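PDB 4CCW: carboxyl esterase NP from Bacillus subtilis, which catalyses the hydrolysis of carboxylic esters to an alcohol and a carboxylate, and is known as naproxen esterase. Local coordinates for residues G102-Y107 against F220-T225; L152-T157 against I236-G241. All blocks are in the same frame, centred on the assembly; numbering follows the deposited sequence.

Interaction 1: residues G102-Y107 against F220-T225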
loop_
_atom_site.group_PDB
_atom_site.type_symbol
_atom_site.label_atom_id
_atom_site.label_comp_id
_atom_site.label_asym_id
_atom_site.label_seq_id
_atom_site.Cartn_x
_atom_site.Cartn_y
_atom_site.Cartn_z
ATOM N N GLY A 102 -9.341 -11.917 -8.448
ATOM C CA GLY A 102 -8.906 -11.528 -7.104
ATOM C C GLY A 102 -8.075 -12.556 -6.356
ATOM O O GLY A 102 -7.853 -12.419 -5.142
ATOM N N THR A 103 -7.609 -13.598 -7.048
ATOM C CA THR A 103 -6.766 -14.582 -6.364
ATOM C C THR A 103 -5.397 -13.995 -6.089
ATOM O O THR A 103 -4.994 -13.007 -6.708
ATOM C CB THR A 103 -6.585 -15.898 -7.140
ATOM O OG1 THR A 103 -5.769 -15.678 -8.299
ATOM C CG2 THR A 103 -7.928 -16.492 -7.528
ATOM N N ARG A 104 -4.679 -14.627 -5.167
ATOM C CA ARG A 104 -3.334 -14.195 -4.847
ATOM C C ARG A 104 -2.394 -14.456 -6.033
ATOM O O ARG A 104 -1.456 -13.709 -6.265
ATOM C CB ARG A 104 -2.858 -14.897 -3.581
ATOM C CG ARG A 104 -3.738 -14.555 -2.379
ATOM C CD ARG A 104 -3.076 -14.953 -1.064
ATOM N NE ARG A 104 -3.018 -16.400 -0.872
ATOM C CZ ARG A 104 -4.042 -17.147 -0.457
ATOM N NH1 ARG A 104 -5.240 -16.592 -0.196
ATOM N NH2 ARG A 104 -3.874 -18.457 -0.315
ATOM N N THR A 105 -2.667 -15.503 -6.790
ATOM C CA THR A 105 -1.907 -15.759 -8.017
ATOM C C THR A 105 -2.094 -14.612 -9.025
ATOM O O THR A 105 -1.118 -14.080 -9.556
ATOM C CB THR A 105 -2.292 -17.114 -8.633
ATOM O OG1 THR A 105 -1.936 -18.158 -7.716
ATOM C CG2 THR A 105 -1.558 -17.347 -9.948
ATOM N N ASP A 106 -3.349 -14.224 -9.258
ATOM C CA ASP A 106 -3.681 -13.127 -10.176
ATOM C C ASP A 106 -2.954 -11.846 -9.801
ATOM O O ASP A 106 -2.336 -11.213 -10.650
ATOM C CB ASP A 106 -5.194 -12.866 -10.195
ATOM C CG ASP A 106 -5.975 -13.946 -10.931
ATOM O OD1 ASP A 106 -5.406 -14.630 -11.805
ATOM O OD2 ASP A 106 -7.174 -14.112 -10.629
ATOM N N TYR A 107 -3.029 -11.467 -8.525
ATOM C CA TYR A 107 -2.377 -10.250 -8.067
ATOM C C TYR A 107 -0.851 -10.258 -8.246
ATOM O O TYR A 107 -0.277 -9.244 -8.623
ATOM C CB TYR A 107 -2.772 -9.943 -6.617
ATOM C CG TYR A 107 -4.195 -9.403 -6.442
ATOM C CD1 TYR A 107 -4.621 -8.251 -7.112
ATOM C CD2 TYR A 107 -5.092 -10.020 -5.563
ATOM C CE1 TYR A 107 -5.911 -7.745 -6.924
ATOM C CE2 TYR A 107 -6.377 -9.524 -5.369
ATOM C CZ TYR A 107 -6.783 -8.388 -6.045
ATOM O OH TYR A 107 -8.065 -7.903 -5.844
ATOM N N PHE A 220 -7.371 -12.030 -1.081
ATOM C CA PHE A 220 -6.962 -11.150 0.009
ATOM C C PHE A 220 -8.217 -10.719 0.791
ATOM O O PHE A 220 -9.307 -10.587 0.206
ATOM C CB PHE A 220 -6.213 -9.910 -0.516
ATOM C CG PHE A 220 -4.832 -10.190 -1.089
ATOM C CD1 PHE A 220 -4.007 -11.191 -0.569
ATOM C CD2 PHE A 220 -4.346 -9.419 -2.144
ATOM C CE1 PHE A 220 -2.731 -11.413 -1.086
ATOM C CE2 PHE A 220 -3.084 -9.644 -2.669
ATOM C CZ PHE A 220 -2.269 -10.637 -2.135
ATOM N N PRO A 221 -8.086 -10.507 2.104
ATOM C CA PRO A 221 -6.855 -10.581 2.894
ATOM C C PRO A 221 -6.435 -12.016 3.150
ATOM O O PRO A 221 -7.221 -12.942 2.925
ATOM C CB PRO A 221 -7.247 -9.897 4.207
ATOM C CG PRO A 221 -8.701 -10.169 4.322
ATOM C CD PRO A 221 -9.226 -10.051 2.924
ATOM N N TYR A 222 -5.195 -12.192 3.612
ATOM C CA TYR A 222 -4.632 -13.519 3.810
ATOM C C TYR A 222 -3.607 -13.479 4.928
ATOM O O TYR A 222 -2.910 -12.483 5.092
ATOM C CB TYR A 222 -3.991 -14.038 2.502
ATOM C CG TYR A 222 -3.374 -15.427 2.622
ATOM C CD1 TYR A 222 -4.173 -16.548 2.901
ATOM C CD2 TYR A 222 -1.999 -15.623 2.473
ATOM C CE1 TYR A 222 -3.627 -17.817 3.016
ATOM C CE2 TYR A 222 -1.446 -16.891 2.584
ATOM C CZ TYR A 222 -2.265 -17.979 2.856
ATOM O OH TYR A 222 -1.734 -19.236 2.995
ATOM N N VAL A 223 -3.554 -14.554 5.709
ATOM C CA VAL A 223 -2.519 -14.750 6.725
ATOM C C VAL A 223 -1.635 -15.897 6.260
ATOM O O VAL A 223 -2.110 -17.014 6.056
ATOM C CB VAL A 223 -3.160 -15.082 8.086
ATOM C CG1 VAL A 223 -2.087 -15.466 9.118
ATOM C CG2 VAL A 223 -3.938 -13.862 8.582
ATOM N N PHE A 224 -0.351 -15.627 6.069
ATOM C CA PHE A 224 0.550 -16.658 5.549
ATOM C C PHE A 224 0.779 -17.745 6.591
ATOM O O PHE A 224 0.854 -17.454 7.781
ATOM C CB PHE A 224 1.876 -16.029 5.092
ATOM C CG PHE A 224 1.711 -15.111 3.920
ATOM C CD1 PHE A 224 1.771 -15.612 2.615
ATOM C CD2 PHE A 224 1.440 -13.758 4.111
ATOM C CE1 PHE A 224 1.583 -14.765 1.519
ATOM C CE2 PHE A 224 1.223 -12.916 3.019
ATOM C CZ PHE A 224 1.315 -13.417 1.722
ATOM N N THR A 225 0.900 -18.988 6.135
ATOM C CA THR A 225 1.142 -20.096 7.039
ATOM C C THR A 225 2.561 -20.021 7.619
ATOM O O THR A 225 3.428 -19.269 7.134
ATOM C CB THR A 225 0.992 -21.456 6.331
ATOM O OG1 THR A 225 2.035 -21.604 5.349
ATOM C CG2 THR A 225 -0.405 -21.595 5.680
HETATM O O HOH W 1 -9.074 -11.091 -3.103
HETATM O O HOH W 2 -1.139 -19.592 -0.386
#

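Interaction 2: residues L152-T157 against I236-G241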
loop_
_atom_site.group_PDB
_atom_site.type_symbol
_atom_site.label_atom_id
_atom_site.label_comp_id
_atom_site.label_asym_id
_atom_site.label_seq_id
_atom_site.Cartn_x
_atom_site.Cartn_y
_atom_site.Cartn_z
ATOM N N LEU A 152 5.069 -2.240 5.777
ATOM C CA LEU A 152 4.613 -1.317 6.811
ATOM C C LEU A 152 3.180 -1.635 7.182
ATOM O O LEU A 152 2.315 -1.614 6.305
ATOM C CB LEU A 152 4.693 0.140 6.309
ATOM C CG LEU A 152 6.038 0.895 6.245
ATOM C CD1 LEU A 152 7.251 0.051 5.884
ATOM C CD2 LEU A 152 5.938 2.085 5.296
ATOM N N SER A 153 2.916 -1.908 8.464
ATOM C CA SER A 153 1.529 -2.086 8.928
ATOM C C SER A 153 0.711 -2.956 7.944
ATOM O O SER A 153 -0.354 -2.536 7.483
ATOM C CB SER A 153 0.838 -0.724 9.052
ATOM O OG SER A 153 1.588 0.151 9.879
ATOM N N PRO A 154 1.211 -4.164 7.609
ATOM C CA PRO A 154 0.561 -4.941 6.542
ATOM C C PRO A 154 -0.874 -5.355 6.853
ATOM O O PRO A 154 -1.181 -5.700 7.995
ATOM C CB PRO A 154 1.427 -6.192 6.441
ATOM C CG PRO A 154 2.078 -6.323 7.798
ATOM C CD PRO A 154 2.347 -4.894 8.197
ATOM N N ALA A 155 -1.725 -5.381 5.827
ATOM C CA ALA A 155 -3.063 -5.938 5.997
ATOM C C ALA A 155 -2.883 -7.422 6.261
ATOM O O ALA A 155 -2.257 -8.126 5.471
ATOM C CB ALA A 155 -3.909 -5.732 4.755
ATOM N N GLU A 156 -3.409 -7.877 7.387
ATOM C CA GLU A 156 -3.224 -9.255 7.847
ATOM C C GLU A 156 -1.773 -9.701 7.693
ATOM O O GLU A 156 -0.918 -9.112 8.342
ATOM C CB GLU A 156 -4.287 -10.181 7.223
ATOM C CG GLU A 156 -5.647 -9.893 7.843
ATOM C CD GLU A 156 -6.637 -11.048 7.688
ATOM O OE1 GLU A 156 -6.453 -11.904 6.804
ATOM O OE2 GLU A 156 -7.586 -11.091 8.477
ATOM N N THR A 157 -1.497 -10.674 6.826
ATOM C CA THR A 157 -0.113 -11.138 6.542
ATOM C C THR A 157 0.466 -12.000 7.676
ATOM O O THR A 157 0.725 -13.189 7.478
ATOM C CB THR A 157 0.830 -9.953 6.176
ATOM O OG1 THR A 157 0.257 -9.226 5.080
ATOM C CG2 THR A 157 2.262 -10.453 5.782
ATOM N N ILE A 236 13.597 -8.513 4.609
ATOM C CA ILE A 236 12.392 -7.789 4.952
ATOM C C ILE A 236 12.634 -6.861 6.131
ATOM O O ILE A 236 13.285 -7.241 7.103
ATOM C CB ILE A 236 11.259 -8.779 5.295
ATOM C CG1 ILE A 236 10.865 -9.586 4.044
ATOM C CG2 ILE A 236 10.075 -8.077 5.952
ATOM C CD1 ILE A 236 9.912 -10.716 4.345
ATOM N N LEU A 237 12.142 -5.630 6.006
ATOM C CA LEU A 237 12.077 -4.713 7.129
ATOM C C LEU A 237 10.605 -4.617 7.442
ATOM O O LEU A 237 9.820 -4.215 6.596
ATOM C CB LEU A 237 12.640 -3.326 6.778
ATOM C CG LEU A 237 12.376 -2.195 7.788
ATOM C CD1 LEU A 237 13.302 -2.319 8.996
ATOM C CD2 LEU A 237 12.588 -0.834 7.130
ATOM N N LEU A 238 10.235 -4.981 8.661
ATOM C CA LEU A 238 8.849 -4.875 9.098
ATOM C C LEU A 238 8.714 -3.745 10.096
ATOM O O LEU A 238 9.307 -3.798 11.162
ATOM C CB LEU A 238 8.359 -6.201 9.707
ATOM C CG LEU A 238 6.968 -6.184 10.360
ATOM C CD1 LEU A 238 5.886 -5.913 9.303
ATOM C CD2 LEU A 238 6.679 -7.527 11.050
ATOM N N LEU A 239 7.967 -2.706 9.720
ATOM C CA LEU A 239 7.636 -1.604 10.615
ATOM C C LEU A 239 6.179 -1.641 11.006
ATOM O O LEU A 239 5.294 -1.739 10.142
ATOM C CB LEU A 239 7.928 -0.247 9.964
ATOM C CG LEU A 239 9.348 0.028 9.491
ATOM C CD1 LEU A 239 9.466 1.466 8.989
ATOM C CD2 LEU A 239 10.384 -0.240 10.588
ATOM N N LEU A 240 5.941 -1.554 12.312
ATOM C CA LEU A 240 4.602 -1.556 12.886
ATOM C C LEU A 240 4.514 -0.364 13.827
ATOM O O LEU A 240 5.539 0.114 14.311
ATOM C CB LEU A 240 4.362 -2.859 13.657
ATOM C CG LEU A 240 4.404 -4.153 12.839
ATOM C CD1 LEU A 240 4.947 -5.319 13.663
ATOM C CD2 LEU A 240 3.001 -4.432 12.282
ATOM N N GLY A 241 3.304 0.125 14.073
ATOM C CA GLY A 241 3.104 1.287 14.957
ATOM C C GLY A 241 2.561 0.895 16.321
ATOM O O GLY A 241 1.675 0.052 16.414
HETATM O O HOH W 3 1.436 -1.099 12.366
#

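Interaction 1: residues G102-Y107 against F220-T225
Arg104, in the first turn of helix 104-118, lays its guanidinium flat on the ring of Tyr222. CZ stands over the middle of the ring, 3.5 Å from its centroid. The planes are 9° apart, so this is a stacked cation-pi pair. The bend at chi3 (-71°) brings NE onto the ring, near Tyr222 CD2. NH1 lies over the same face, above CD1, and is also bound by the backbone O atoms of Ala217 and Gly219, which helps fix the rotation of the group. Closer to the helix, the aliphatic part of Arg104 packs on Phe220, with CG 3.5 Å from Phe220 CE1. Tyr107 meets the other flank of this ring, from the same side of its plane, with CD2 3.5 Å from Phe220 CE2. These two rings are nearly parallel but slid apart, and barely overlap. His134 of helix 130-141 meets both edge-to-face.

The remaining links are looser and run through water. One water joins Gly102 O (2.7 Å) to Phe220 N (2.8 Å), where the two backbones do not bond directly. A second lies in the guanidinium plane, 3.0 Å from Arg104 NH2, and gives only a weak bond to Tyr222 OH. That hydroxyl has a firmer partner in Glu228. An alanine in place of Tyr222 would probably leave this face of the guanidinium without its aromatic cover and Glu228 without its hydroxyl partner.

Thr103 is the N-cap of the helix: OG1 accepts from Asp106 N at 3.0 Å. The contact thus ties a capped helix start to the loop that follows helix 194-205. This is the architecture of an alpha/beta hydrolase, where the chain returns from the helical insertion after strand 146-152 and passes the helices that flank the central sheet.

Interaction 2: residues L152-T157 against I236-G241
Leu152 and Leu239 form a parallel bridge between strands 146-152 and 236-241. With Ser153 they bury the most surface in this contact. The two leucine side chains lie side by side and point the same way, with both CD1 atoms 4.1 Å apart. Their backbones meet at Leu239 O. Ser153 N donates to it at 2.9 Å, with an N-H...O angle of 165°, and Leu152 CA adds a CA-H...O contact at 3.4 Å.

Ser153 has left-handed backbone angles (phi 44°, psi 54°), and the chain leaves the strand here. Its OG, anti to the carbonyl carbon, bonds to His273 O. The same OG accepts from a water at 2.8 Å, and that water accepts from Gly241 N at 2.8 Å. This water link continues the join past the last direct backbone bond.

Pro154 packs on the other face of strand 236-241. Its CD lies 3.8 Å from Leu238 CD1, and the two side chains cross at about a right angle. Leu240 CD2 is a little farther from the same CD.

The contact is apolar on both faces. The polar groups between the strand ends are served by one backbone bond, the serine hydroxyl and one water. Because Ser153 holds the backbone O of His273, the likely proton acceptor of the active site, it probably helps to position the loop that carries this residue.

Interaction 2 is core: all its touching residues are buried, where strand 146-152 ends beside strand 236-241 in the parallel part of the sheet. Interaction 1 lies farther out and is only partly buried, between a helix start and a loop beside the sheet. Their chemistry differs accordingly. Strand pairing and leucine packing hold interaction 2, while rings, a stacked arginine and bridging waters hold interaction 1. The two are joined directly. Thr157 N probably bonds to Tyr222 O at 2.9 Å, and Thr157 O to Phe224 N at 3.0 Å. Pro221 also packs on Glu156. The loop leaving strand 146-152 therefore pairs with the loop that leads back toward strand 236-241.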